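PDB 1X9G: putative MAR1 from Leishmania donovani, which is of unknown function but belongs to the isochorismatase superfamily and has been put forward as a MAR1 ribonuclease. Local coordinates for residues Pro14-Gly19 with Gln175-Ala180; Ser33-Asn38 with Gly143-Thr148; Arg48-His53 with Thr80-Ala85; Ala110-Ile115 with Val135-Asp140. All coordinates share one frame; numbering follows the deposited sequence.

In the fold
Contact 4 lies closest to the middle of the subunit, about 4 Å from the chain centre, where strands 109-115 and 134-143 run parallel in the six-stranded sheet. Contact 3 joins helix 39-55 to the loop before strand 86-90; its Leu49 reaches Val111 and Phe113 of contact 4. Contacts 1 and 2 are on opposite sides of the chain centre, their own centres 32 Å apart. Contact 1 ties the segment before strand 21-26 to the end of helix 169-176, with Met176 touching Leu52 of contact 3. Contact 2, centred 16 Å from contact 4, joins two loops at the carboxyl ends of the parallel strands, where isochorismatase-like enzymes generally keep their active site; strand 134-143 runs from contact 4 into it.

Contact 1 (Pro14-Gly19 with Gln175-Ala180); sequences PHYSKG and QMTKDA
His15 and Tyr16 present their rings to the chain just past helix 169-176, both of them around the carbonyl of Met176. The His15 ring lies over the phenol, its CE1 3.4 Å above the centre of the Tyr16 ring, and turns CD2 toward Met176 O at 3.2 Å. With CG anti to the backbone N (chi1 -174°), this imidazole has the backbone N of Lys178 at its edge, near the ring plane. Tyr16 meets Thr177 with an edge instead: CE1 is 3.5 Å from the methyl CG2, which stays near the plane of the phenol. Tyr16 N donates to Met176 O at 2.8 Å. The contact thus fastens a type I turn, His15 to Lys18, to the residues where helix 169-176 finishes, just before the turn's chain enters strand 21-26 of the parallel sheet. Asp182 holds both rings from beyond the contact, bonding His15 NE2 and Tyr16 OH. Ser17 OG fixes the other imidazole nitrogen, ND1, at 2.7 Å. Lys178 folds back beside Pro14, its NZ bonded to Met13 O, while Arg92 of the second subunit packs against the same lysine.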
loop_
_atom_site.group_PDB
_atom_site.type_symbol
_atom_site.label_atom_id
_atom_site.label_comp_id
_atom_site.label_asym_id
_atom_site.label_seq_id
_atom_site.Cartn_x
_atom_site.Cartn_y
_atom_site.Cartn_z
ATOM N N PRO A 14 -22.410 -5.845 -5.378
ATOM C CA PRO A 14 -23.793 -5.361 -5.394
ATOM C C PRO A 14 -24.661 -6.382 -4.669
ATOM O O PRO A 14 -24.181 -7.513 -4.453
ATOM C CB PRO A 14 -24.135 -5.307 -6.892
ATOM C CG PRO A 14 -23.226 -6.278 -7.548
ATOM C CD PRO A 14 -22.011 -6.471 -6.656
ATOM N N HIS A 15 -25.893 -5.989 -4.290
ATOM C CA HIS A 15 -26.903 -6.911 -3.739
ATOM C C HIS A 15 -26.944 -8.209 -4.555
ATOM O O HIS A 15 -26.894 -8.170 -5.775
ATOM C CB HIS A 15 -28.317 -6.273 -3.616
ATOM C CG HIS A 15 -29.293 -7.182 -2.931
ATOM N ND1 HIS A 15 -30.196 -7.967 -3.626
ATOM C CD2 HIS A 15 -29.415 -7.540 -1.625
ATOM C CE1 HIS A 15 -30.849 -8.746 -2.779
ATOM N NE2 HIS A 15 -30.392 -8.514 -1.560
ATOM N N TYR A 16 -27.031 -9.351 -3.877
ATOM C CA TYR A 16 -26.986 -10.671 -4.558
ATOM C C TYR A 16 -27.914 -10.872 -5.768
ATOM O O TYR A 16 -27.617 -11.710 -6.637
ATOM C CB TYR A 16 -27.163 -11.854 -3.584
ATOM C CG TYR A 16 -28.458 -11.900 -2.775
ATOM C CD1 TYR A 16 -28.422 -11.752 -1.384
ATOM C CD2 TYR A 16 -29.707 -12.146 -3.377
ATOM C CE1 TYR A 16 -29.581 -11.808 -0.612
ATOM C CE2 TYR A 16 -30.905 -12.205 -2.601
ATOM C CZ TYR A 16 -30.824 -12.034 -1.209
ATOM O OH TYR A 16 -31.942 -12.071 -0.375
ATOM N N SER A 17 -29.001 -10.101 -5.822
ATOM C CA SER A 17 -30.023 -10.248 -6.850
ATOM C C SER A 17 -29.774 -9.398 -8.090
ATOM O O SER A 17 -30.524 -9.498 -9.064
ATOM C CB SER A 17 -31.415 -9.925 -6.268
ATOM O OG SER A 17 -31.493 -8.549 -5.906
ATOM N N LYS A 18 -28.750 -8.549 -8.051
ATOM C CA LYS A 18 -28.322 -7.767 -9.218
ATOM C C LYS A 18 -27.241 -8.569 -9.988
ATOM O O LYS A 18 -26.080 -8.646 -9.563
ATOM C CB LYS A 18 -27.821 -6.388 -8.756
ATOM C CG LYS A 18 -27.465 -5.381 -9.886
ATOM C CD LYS A 18 -26.888 -4.028 -9.351
ATOM C CE LYS A 18 -25.909 -3.332 -10.365
ATOM N NZ LYS A 18 -24.485 -3.922 -10.487
ATOM N N GLY A 19 -27.637 -9.210 -11.089
ATOM C CA GLY A 19 -26.710 -9.975 -11.936
ATOM C C GLY A 19 -26.409 -11.378 -11.443
ATOM O O GLY A 19 -27.248 -11.992 -10.787
ATOM N N GLN A 175 -21.903 -7.794 2.063
ATOM C CA GLN A 175 -21.933 -6.833 0.981
ATOM C C GLN A 175 -23.017 -7.264 0.007
ATOM O O GLN A 175 -23.659 -6.429 -0.629
ATOM C CB GLN A 175 -20.582 -6.771 0.274
ATOM C CG GLN A 175 -19.475 -5.904 0.954
ATOM C CD GLN A 175 -18.123 -6.130 0.279
ATOM O OE1 GLN A 175 -18.038 -6.098 -0.934
ATOM N NE2 GLN A 175 -17.090 -6.432 1.052
ATOM N N MET A 176 -23.210 -8.565 -0.114
ATOM C CA MET A 176 -24.241 -9.110 -0.952
ATOM C C MET A 176 -25.686 -9.025 -0.354
ATOM O O MET A 176 -26.644 -9.012 -1.116
ATOM C CB MET A 176 -23.883 -10.560 -1.303
ATOM C CG MET A 176 -22.749 -10.714 -2.318
ATOM S SD MET A 176 -22.094 -12.422 -2.464
ATOM C CE MET A 176 -22.920 -12.953 -3.983
ATOM N N THR A 177 -25.838 -8.986 0.976
ATOM C CA THR A 177 -27.165 -8.835 1.618
ATOM C C THR A 177 -27.353 -7.475 2.222
ATOM O O THR A 177 -27.313 -7.362 3.434
ATOM C CB THR A 177 -27.370 -9.787 2.842
ATOM O OG1 THR A 177 -26.116 -10.227 3.364
ATOM C CG2 THR A 177 -28.222 -11.002 2.471
ATOM N N LYS A 178 -27.563 -6.425 1.450
ATOM C CA LYS A 178 -27.195 -5.115 1.981
ATOM C C LYS A 178 -27.910 -4.616 3.281
ATOM O O LYS A 178 -27.655 -3.498 3.753
ATOM C CB LYS A 178 -27.224 -4.105 0.842
ATOM C CG LYS A 178 -26.171 -4.363 -0.278
ATOM C CD LYS A 178 -25.436 -3.030 -0.658
ATOM C CE LYS A 178 -24.408 -3.185 -1.778
ATOM N NZ LYS A 178 -23.209 -4.054 -1.408
ATOM N N ASP A 179 -28.746 -5.479 3.888
ATOM C CA ASP A 179 -29.699 -5.099 4.966
ATOM C C ASP A 179 -29.950 -6.262 5.945
ATOM O O ASP A 179 -30.100 -7.393 5.516
ATOM C CB ASP A 179 -31.031 -4.687 4.332
ATOM C CG ASP A 179 -31.804 -3.664 5.168
ATOM O OD1 ASP A 179 -32.182 -3.956 6.343
ATOM O OD2 ASP A 179 -32.042 -2.556 4.613
ATOM N N ALA A 180 -30.010 -5.993 7.251
ATOM C CA ALA A 180 -30.282 -7.056 8.238
ATOM C C ALA A 180 -31.765 -7.512 8.256
ATOM O O ALA A 180 -32.117 -8.455 8.970
ATOM C CB ALA A 180 -29.816 -6.647 9.650
#

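Contact 2 (Ser33-Asn38 with Gly143-Thr148); sequences SKRIEN and GSQKKT
Ile36 and Gln145 make the tight part of this contact. Gln145 CG tucks in 3.1 Å from Arg35 O and 3.8 Å from Ile36 CG1, and the same Ile36 CG1 comes within 3.6 Å of Ser144 C. The other branch, CG2, is anti to the backbone N and sits 4.2 Å from Gly143 CA. Asn38 closes on the same glycine, its OD1 3.6 Å from Gly143 CA, while its ND2 is bonded to Leu142 O. Gly143, with no side chain, lets Ile36 CG2 and Asn38 OD1 come close to its CA. The two loops follow strands 21-26 and 134-143 and lead into helices 39-55 and 147-158, so they meet at the carboxyl ends of the strands in the parallel alpha/beta sheet. Ser144 points its CB away from segment 33-38, and its OG is bonded to His118; Glu116 takes the backbone N-H of Gln145. Only the outer ends are looser, on the solvent side. There the end of the Gln145 side chain lies over the rim of one face of the exposed Arg35 guanidinium, the two planes 43° apart. Farther out, the opposite charges of Glu37 OE1 and Lys147 NZ lie 4.9 Å apart, not in contact.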
loop_
_atom_site.group_PDB
_atom_site.type_symbol
_atom_site.label_atom_id
_atom_site.label_comp_id
_atom_site.label_asym_id
_atom_site.label_seq_id
_atom_site.Cartn_x
_atom_site.Cartn_y
_atom_site.Cartn_z
ATOM N N SER A 33 -2.669 -29.766 1.064
ATOM C CA SER A 33 -3.271 -29.719 2.392
ATOM C C SER A 33 -2.304 -29.472 3.550
ATOM O O SER A 33 -2.658 -28.808 4.529
ATOM C CB SER A 33 -4.020 -31.014 2.634
ATOM O OG SER A 33 -3.266 -32.088 2.090
ATOM N N LYS A 34 -1.102 -30.022 3.432
ATOM C CA LYS A 34 -0.090 -29.958 4.487
ATOM C C LYS A 34 0.910 -28.840 4.257
ATOM O O LYS A 34 1.577 -28.402 5.208
ATOM C CB LYS A 34 0.696 -31.273 4.552
ATOM C CG LYS A 34 -0.154 -32.536 4.601
ATOM C CD LYS A 34 -1.095 -32.557 5.825
ATOM C CE LYS A 34 -1.267 -33.980 6.369
ATOM N NZ LYS A 34 0.020 -34.562 6.860
ATOM N N ARG A 35 1.010 -28.394 3.000
ATOM C CA ARG A 35 2.096 -27.500 2.544
ATOM C C ARG A 35 1.817 -26.033 2.847
ATOM O O ARG A 35 2.707 -25.199 2.769
ATOM C CB ARG A 35 2.421 -27.712 1.049
ATOM C CG ARG A 35 2.397 -29.193 0.616
ATOM C CD ARG A 35 3.151 -29.509 -0.683
ATOM N NE ARG A 35 4.581 -29.195 -0.584
ATOM C CZ ARG A 35 5.443 -29.204 -1.606
ATOM N NH1 ARG A 35 5.040 -29.546 -2.835
ATOM N NH2 ARG A 35 6.712 -28.862 -1.392
ATOM N N ILE A 36 0.577 -25.738 3.224
ATOM C CA ILE A 36 0.109 -24.367 3.417
ATOM C C ILE A 36 -0.502 -24.233 4.800
ATOM O O ILE A 36 -1.428 -24.949 5.167
ATOM C CB ILE A 36 -0.906 -23.992 2.323
ATOM C CG1 ILE A 36 -0.169 -23.902 0.994
ATOM C CG2 ILE A 36 -1.654 -22.705 2.664
ATOM C CD1 ILE A 36 -0.917 -24.447 -0.121
ATOM N N GLU A 37 0.050 -23.308 5.560
ATOM C CA GLU A 37 -0.316 -23.099 6.941
ATOM C C GLU A 37 -1.826 -22.882 7.110
ATOM O O GLU A 37 -2.479 -23.605 7.874
ATOM C CB GLU A 37 0.506 -21.932 7.490
ATOM C CG GLU A 37 0.184 -21.524 8.912
ATOM C CD GLU A 37 1.408 -21.029 9.670
ATOM O OE1 GLU A 37 1.224 -20.117 10.497
ATOM O OE2 GLU A 37 2.538 -21.546 9.431
ATOM N N ASN A 38 -2.396 -21.934 6.377
ATOM C CA ASN A 38 -3.831 -21.695 6.534
ATOM C C ASN A 38 -4.742 -22.497 5.581
ATOM O O ASN A 38 -5.869 -22.052 5.251
ATOM C CB ASN A 38 -4.174 -20.179 6.515
ATOM C CG ASN A 38 -4.234 -19.656 5.153
ATOM O OD1 ASN A 38 -3.386 -20.045 4.340
ATOM N ND2 ASN A 38 -5.256 -18.822 4.837
ATOM N N GLY A 143 -4.093 -18.700 0.304
ATOM C CA GLY A 143 -2.808 -19.121 0.882
ATOM C C GLY A 143 -1.725 -19.471 -0.140
ATOM O O GLY A 143 -2.014 -19.696 -1.307
ATOM N N SER A 144 -0.481 -19.505 0.321
ATOM C CA SER A 144 0.675 -19.919 -0.464
ATOM C C SER A 144 1.521 -20.779 0.469
ATOM O O SER A 144 1.364 -20.704 1.685
ATOM C CB SER A 144 1.480 -18.704 -0.920
ATOM O OG SER A 144 0.830 -18.074 -2.016
ATOM N N GLN A 145 2.423 -21.598 -0.061
ATOM C CA GLN A 145 3.373 -22.287 0.830
ATOM C C GLN A 145 4.283 -21.353 1.612
ATOM O O GLN A 145 4.494 -21.570 2.798
ATOM C CB GLN A 145 4.180 -23.325 0.081
ATOM C CG GLN A 145 3.387 -24.526 -0.211
ATOM C CD GLN A 145 4.104 -25.476 -1.127
ATOM O OE1 GLN A 145 3.595 -25.805 -2.187
ATOM N NE2 GLN A 145 5.303 -25.919 -0.726
ATOM N N LYS A 146 4.810 -20.322 0.958
ATOM C CA LYS A 146 5.688 -19.326 1.627
ATOM C C LYS A 146 5.089 -17.912 1.688
ATOM O O LYS A 146 4.529 -17.416 0.699
ATOM C CB LYS A 146 7.058 -19.261 0.927
ATOM C CG LYS A 146 7.754 -20.609 0.731
ATOM C CD LYS A 146 8.484 -21.004 2.018
ATOM C CE LYS A 146 8.422 -22.496 2.362
ATOM N NZ LYS A 146 9.029 -23.345 1.330
ATOM N N LYS A 147 5.248 -17.265 2.849
ATOM C CA LYS A 147 4.838 -15.859 3.108
ATOM C C LYS A 147 5.226 -14.886 2.016
ATOM O O LYS A 147 4.367 -14.135 1.535
ATOM C CB LYS A 147 5.427 -15.342 4.416
ATOM C CG LYS A 147 4.822 -15.970 5.658
ATOM C CD LYS A 147 5.535 -15.502 6.984
ATOM C CE LYS A 147 4.622 -15.764 8.283
ATOM N NZ LYS A 147 4.697 -17.157 8.851
ATOM N N THR A 148 6.500 -14.924 1.612
ATOM C CA THR A 148 7.077 -13.941 0.700
ATOM C C THR A 148 6.361 -13.960 -0.644
ATOM O O THR A 148 6.051 -12.925 -1.204
ATOM C CB THR A 148 8.629 -14.111 0.572
ATOM O OG1 THR A 148 9.229 -14.017 1.865
ATOM C CG2 THR A 148 9.273 -13.034 -0.306
#

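Contact 3 (Arg48-His53 with Thr80-Ala85); sequences RLARLH and TLPKTA
Arg51 reaches from helix 39-55 to the carbonyl of Thr80 and grips its oxygen with two nitrogens. NH2 gives the stronger bond, 2.7 Å to Thr80 O and nearly along the C=O axis, though the oxygen is 18° out of the guanidinium plane; NH1 adds a weak one to the same Thr80 O at 3.3 Å. The arginine leaves the helix pointing away from the loop, but its chain bends at chi2 and chi3 (-68° and 75°) and its end comes nearer. Ala50 CB lies over one guanidinium face, toward its rim. Glu54 holds NE in a salt bridge, which would further fix the group's rotation. The second polar link joins His53 NE2 and Thr84 OG1 at 2.8 Å, fairly straight, with the hydroxyl near the imidazole plane. Thr60 OG1 bonds the other ring nitrogen, ND1, so both nitrogens are held. Between these two links the Pro82 ring packs onto the helix: its CG is 3.7 Å from His53 CD2, at the imidazole edge, and 4.3 Å from Ala50 CB. Pro82 also opens the type I turn that ends at Ala85, carrying Thr84 to the histidine. Tyr62 of strand 60-67 touches both segments, through Ala50, His53 and Pro82, while Leu49 and Leu52 of the helix pack on Phe23 of strand 21-26 and Leu173 of helix 169-176.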
loop_
_atom_site.group_PDB
_atom_site.type_symbol
_atom_site.label_atom_id
_atom_site.label_comp_id
_atom_site.label_asym_id
_atom_site.label_seq_id
_atom_site.Cartn_x
_atom_site.Cartn_y
_atom_site.Cartn_z
ATOM N N ARG A 48 -18.049 -22.084 3.654
ATOM C CA ARG A 48 -18.871 -20.855 3.837
ATOM C C ARG A 48 -19.573 -20.340 2.582
ATOM O O ARG A 48 -20.780 -20.095 2.611
ATOM C CB ARG A 48 -18.095 -19.702 4.498
ATOM C CG ARG A 48 -18.903 -18.383 4.606
ATOM C CD ARG A 48 -18.166 -17.265 5.444
ATOM N NE ARG A 48 -18.405 -17.422 6.888
ATOM C CZ ARG A 48 -17.715 -16.815 7.855
ATOM N NH1 ARG A 48 -16.725 -15.959 7.564
ATOM N NH2 ARG A 48 -18.021 -17.046 9.133
ATOM N N LEU A 49 -18.814 -20.173 1.498
ATOM C CA LEU A 49 -19.369 -19.739 0.195
ATOM C C LEU A 49 -20.215 -20.830 -0.470
ATOM O O LEU A 49 -20.972 -20.543 -1.414
ATOM C CB LEU A 49 -18.238 -19.287 -0.759
ATOM C CG LEU A 49 -17.587 -17.891 -0.577
ATOM C CD1 LEU A 49 -18.610 -16.747 -0.691
ATOM C CD2 LEU A 49 -16.926 -17.775 0.750
ATOM N N ALA A 50 -20.046 -22.074 -0.008
ATOM C CA ALA A 50 -20.759 -23.215 -0.589
ATOM C C ALA A 50 -22.156 -23.135 -0.074
ATOM O O ALA A 50 -23.094 -23.126 -0.866
ATOM C CB ALA A 50 -20.106 -24.563 -0.212
ATOM N N ARG A 51 -22.275 -23.002 1.251
ATOM C CA ARG A 51 -23.569 -22.885 1.928
ATOM C C ARG A 51 -24.302 -21.614 1.524
ATOM O O ARG A 51 -25.539 -21.619 1.369
ATOM C CB ARG A 51 -23.403 -22.942 3.450
ATOM C CG ARG A 51 -22.589 -24.163 3.984
ATOM C CD ARG A 51 -23.285 -25.490 3.788
ATOM N NE ARG A 51 -23.262 -25.992 2.416
ATOM C CZ ARG A 51 -22.195 -26.561 1.841
ATOM N NH1 ARG A 51 -21.029 -26.623 2.506
ATOM N NH2 ARG A 51 -22.271 -27.028 0.578
ATOM N N LEU A 52 -23.550 -20.530 1.353
ATOM C CA LEU A 52 -24.098 -19.274 0.860
ATOM C C LEU A 52 -24.774 -19.409 -0.519
ATOM O O LEU A 52 -25.843 -18.837 -0.746
ATOM C CB LEU A 52 -23.010 -18.171 0.815
ATOM C CG LEU A 52 -23.518 -16.832 0.260
ATOM C CD1 LEU A 52 -24.617 -16.398 1.190
ATOM C CD2 LEU A 52 -22.461 -15.726 0.081
ATOM N N HIS A 53 -24.112 -20.105 -1.438
ATOM C CA HIS A 53 -24.622 -20.255 -2.791
ATOM C C HIS A 53 -25.929 -21.071 -2.800
ATOM O O HIS A 53 -26.846 -20.745 -3.558
ATOM C CB HIS A 53 -23.553 -20.874 -3.700
ATOM C CG HIS A 53 -24.093 -21.764 -4.781
ATOM N ND1 HIS A 53 -24.737 -21.278 -5.899
ATOM C CD2 HIS A 53 -24.057 -23.114 -4.921
ATOM C CE1 HIS A 53 -25.080 -22.289 -6.678
ATOM N NE2 HIS A 53 -24.687 -23.415 -6.103
ATOM N N THR A 80 -17.522 -30.033 1.424
ATOM C CA THR A 80 -18.785 -30.538 0.937
ATOM C C THR A 80 -19.417 -29.633 -0.111
ATOM O O THR A 80 -20.214 -28.752 0.187
ATOM C CB THR A 80 -19.768 -30.940 2.062
ATOM O OG1 THR A 80 -19.354 -30.370 3.307
ATOM C CG2 THR A 80 -19.785 -32.505 2.190
ATOM N N LEU A 81 -19.013 -29.893 -1.350
ATOM C CA LEU A 81 -19.543 -29.286 -2.563
ATOM C C LEU A 81 -21.066 -29.239 -2.641
ATOM O O LEU A 81 -21.744 -30.175 -2.189
ATOM C CB LEU A 81 -19.040 -30.085 -3.780
ATOM C CG LEU A 81 -17.569 -30.036 -4.203
ATOM C CD1 LEU A 81 -16.988 -28.633 -3.879
ATOM C CD2 LEU A 81 -16.744 -31.174 -3.583
ATOM N N PRO A 82 -21.611 -28.171 -3.250
ATOM C CA PRO A 82 -23.039 -28.136 -3.562
ATOM C C PRO A 82 -23.345 -29.113 -4.707
ATOM O O PRO A 82 -22.456 -29.393 -5.519
ATOM C CB PRO A 82 -23.269 -26.688 -4.020
ATOM C CG PRO A 82 -22.016 -25.949 -3.752
ATOM C CD PRO A 82 -20.922 -26.950 -3.691
ATOM N N LYS A 83 -24.576 -29.628 -4.784
ATOM C CA LYS A 83 -24.927 -30.554 -5.875
ATOM C C LYS A 83 -24.826 -29.861 -7.228
ATOM O O LYS A 83 -24.524 -30.498 -8.241
ATOM C CB LYS A 83 -26.334 -31.156 -5.697
ATOM C CG LYS A 83 -26.619 -31.702 -4.319
ATOM C CD LYS A 83 -25.596 -32.755 -3.913
ATOM C CE LYS A 83 -25.881 -33.273 -2.513
ATOM N NZ LYS A 83 -25.659 -34.750 -2.458
ATOM N N THR A 84 -25.069 -28.552 -7.236
ATOM C CA THR A 84 -24.999 -27.769 -8.458
ATOM C C THR A 84 -23.571 -27.485 -8.981
ATOM O O THR A 84 -23.429 -26.925 -10.069
ATOM C CB THR A 84 -25.782 -26.443 -8.306
ATOM O OG1 THR A 84 -25.566 -25.916 -6.995
ATOM C CG2 THR A 84 -27.290 -26.679 -8.501
ATOM N N ALA A 85 -22.533 -27.882 -8.236
ATOM C CA ALA A 85 -21.123 -27.513 -8.555
ATOM C C ALA A 85 -20.603 -27.886 -9.964
ATOM O O ALA A 85 -20.847 -28.992 -10.439
ATOM C CB ALA A 85 -20.161 -28.066 -7.479
#

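Contact 4 (Ala110-Ile115 with Val135-Asp140); sequences AVVFGI and VFLPKD
Val112 and Leu137 lie side by side on neighbouring strands and point the same way, Leu137 CD2 fitting against Val112 CB at 3.7 Å. Val135 flanks them, its CG2 4.4 Å from Val112 CG2, and helix 117-130 covers Val112 and Val135, with Leu128 touching both. The opposite face carries Val111 and Phe136. Here CG2 of Val111 touches Phe136 CB, while Val111 CG1 meets Pro138 CD at 4.2 Å. The proline ring wedges in where the strands begin to part: Pro138 CD sits 3.2 Å from Val112 O, and Pro138 CG 3.8 Å from Phe113 CB. Phe113 has its CG between the backbone N and the carbonyl carbon (chi1 50°), and its ring leads away from Pro138, reaching Leu49 of helix 39-55. Behind the side chains, Phe136 makes both backbone bonds: its N donates to Ala110 O at 2.8 Å and its O accepts from Val112 N at 3.0 Å. Pro138, without an N-H, cannot continue the pattern to Val112 O; its CD sits there instead. The strand axes cross at -34°. Strand 109-115, helix 117-130 and strand 134-143 form a beta-alpha-beta crossover, the unit from which the parallel three-layer isochorismatase fold is built.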
loop_
_atom_site.group_PDB
_atom_site.type_symbol
_atom_site.label_atom_id
_atom_site.label_comp_id
_atom_site.label_asym_id
_atom_site.label_seq_id
_atom_site.Cartn_x
_atom_site.Cartn_y
_atom_site.Cartn_z
ATOM N N ALA A 110 -16.887 -12.399 -9.952
ATOM C CA ALA A 110 -16.259 -13.619 -9.528
ATOM C C ALA A 110 -15.661 -13.400 -8.162
ATOM O O ALA A 110 -14.942 -12.432 -7.948
ATOM C CB ALA A 110 -15.198 -14.031 -10.509
ATOM N N VAL A 111 -15.987 -14.295 -7.246
ATOM C CA VAL A 111 -15.436 -14.380 -5.919
ATOM C C VAL A 111 -14.459 -15.554 -5.972
ATOM O O VAL A 111 -14.862 -16.729 -6.135
ATOM C CB VAL A 111 -16.556 -14.674 -4.902
ATOM C CG1 VAL A 111 -16.007 -14.936 -3.493
ATOM C CG2 VAL A 111 -17.635 -13.593 -4.913
ATOM N N VAL A 112 -13.168 -15.250 -5.836
ATOM C CA VAL A 112 -12.100 -16.202 -6.119
ATOM C C VAL A 112 -11.391 -16.561 -4.838
ATOM O O VAL A 112 -11.034 -15.692 -4.075
ATOM C CB VAL A 112 -11.131 -15.641 -7.153
ATOM C CG1 VAL A 112 -10.043 -16.641 -7.468
ATOM C CG2 VAL A 112 -11.853 -15.339 -8.416
ATOM N N PHE A 113 -11.240 -17.847 -4.556
ATOM C CA PHE A 113 -10.651 -18.234 -3.294
ATOM C C PHE A 113 -9.898 -19.530 -3.496
ATOM O O PHE A 113 -10.159 -20.187 -4.454
ATOM C CB PHE A 113 -11.729 -18.334 -2.210
ATOM C CG PHE A 113 -12.900 -19.150 -2.598
ATOM C CD1 PHE A 113 -13.007 -20.488 -2.173
ATOM C CD2 PHE A 113 -13.928 -18.604 -3.357
ATOM C CE1 PHE A 113 -14.107 -21.284 -2.555
ATOM C CE2 PHE A 113 -15.037 -19.386 -3.725
ATOM C CZ PHE A 113 -15.112 -20.735 -3.324
ATOM N N GLY A 114 -8.961 -19.860 -2.612
ATOM C CA GLY A 114 -8.083 -21.016 -2.753
ATOM C C GLY A 114 -6.568 -20.762 -2.753
ATOM O O GLY A 114 -6.091 -19.795 -2.185
ATOM N N ILE A 115 -5.847 -21.617 -3.472
ATOM C CA ILE A 115 -4.439 -21.757 -3.409
ATOM C C ILE A 115 -3.928 -21.932 -4.860
ATOM O O ILE A 115 -4.644 -22.470 -5.651
ATOM C CB ILE A 115 -4.106 -22.944 -2.516
ATOM C CG1 ILE A 115 -2.786 -22.669 -1.803
ATOM C CG2 ILE A 115 -4.080 -24.358 -3.277
ATOM C CD1 ILE A 115 -2.977 -22.353 -0.342
ATOM N N VAL A 135 -13.677 -8.749 -9.887
ATOM C CA VAL A 135 -13.214 -9.791 -9.004
ATOM C C VAL A 135 -13.080 -9.410 -7.518
ATOM O O VAL A 135 -12.648 -8.306 -7.180
ATOM C CB VAL A 135 -12.094 -10.724 -9.642
ATOM C CG1 VAL A 135 -11.666 -10.295 -11.005
ATOM C CG2 VAL A 135 -10.966 -11.015 -8.696
ATOM N N PHE A 136 -13.539 -10.321 -6.656
ATOM C CA PHE A 136 -13.605 -10.131 -5.210
ATOM C C PHE A 136 -12.990 -11.305 -4.538
ATOM O O PHE A 136 -13.288 -12.448 -4.894
ATOM C CB PHE A 136 -15.050 -9.991 -4.734
ATOM C CG PHE A 136 -15.800 -8.917 -5.441
ATOM C CD1 PHE A 136 -16.417 -9.183 -6.666
ATOM C CD2 PHE A 136 -15.871 -7.625 -4.900
ATOM C CE1 PHE A 136 -17.116 -8.160 -7.334
ATOM C CE2 PHE A 136 -16.532 -6.600 -5.552
ATOM C CZ PHE A 136 -17.176 -6.873 -6.767
ATOM N N LEU A 137 -12.117 -11.041 -3.571
ATOM C CA LEU A 137 -11.253 -12.086 -3.065
ATOM C C LEU A 137 -11.290 -12.056 -1.555
ATOM O O LEU A 137 -10.974 -11.063 -0.969
ATOM C CB LEU A 137 -9.801 -11.869 -3.596
ATOM C CG LEU A 137 -9.603 -11.958 -5.121
ATOM C CD1 LEU A 137 -8.862 -10.806 -5.631
ATOM C CD2 LEU A 137 -8.887 -13.268 -5.493
ATOM N N PRO A 138 -11.719 -13.152 -0.914
ATOM C CA PRO A 138 -11.599 -13.153 0.537
ATOM C C PRO A 138 -10.201 -13.589 0.922
ATOM O O PRO A 138 -9.881 -14.775 0.728
ATOM C CB PRO A 138 -12.600 -14.228 0.956
ATOM C CG PRO A 138 -12.540 -15.236 -0.198
ATOM C CD PRO A 138 -12.347 -14.392 -1.432
ATOM N N LYS A 139 -9.393 -12.666 1.455
ATOM C CA LYS A 139 -8.007 -12.954 1.871
ATOM C C LYS A 139 -7.922 -14.082 2.880
ATOM O O LYS A 139 -6.916 -14.792 2.997
ATOM C CB LYS A 139 -7.361 -11.717 2.483
ATOM C CG LYS A 139 -5.861 -11.897 2.695
ATOM C CD LYS A 139 -5.231 -10.591 3.172
ATOM C CE LYS A 139 -4.114 -10.842 4.131
ATOM N NZ LYS A 139 -3.097 -9.765 3.887
ATOM N N ASP A 140 -8.958 -14.099 3.683
ATOM C CA ASP A 140 -9.515 -15.192 4.402
ATOM C C ASP A 140 -9.288 -16.622 3.889
ATOM O O ASP A 140 -8.930 -17.533 4.650
ATOM C CB ASP A 140 -11.031 -14.899 4.344
ATOM C CG ASP A 140 -11.595 -14.957 5.641
ATOM O OD1 ASP A 140 -10.731 -14.997 6.523
ATOM O OD2 ASP A 140 -12.809 -14.989 5.842
#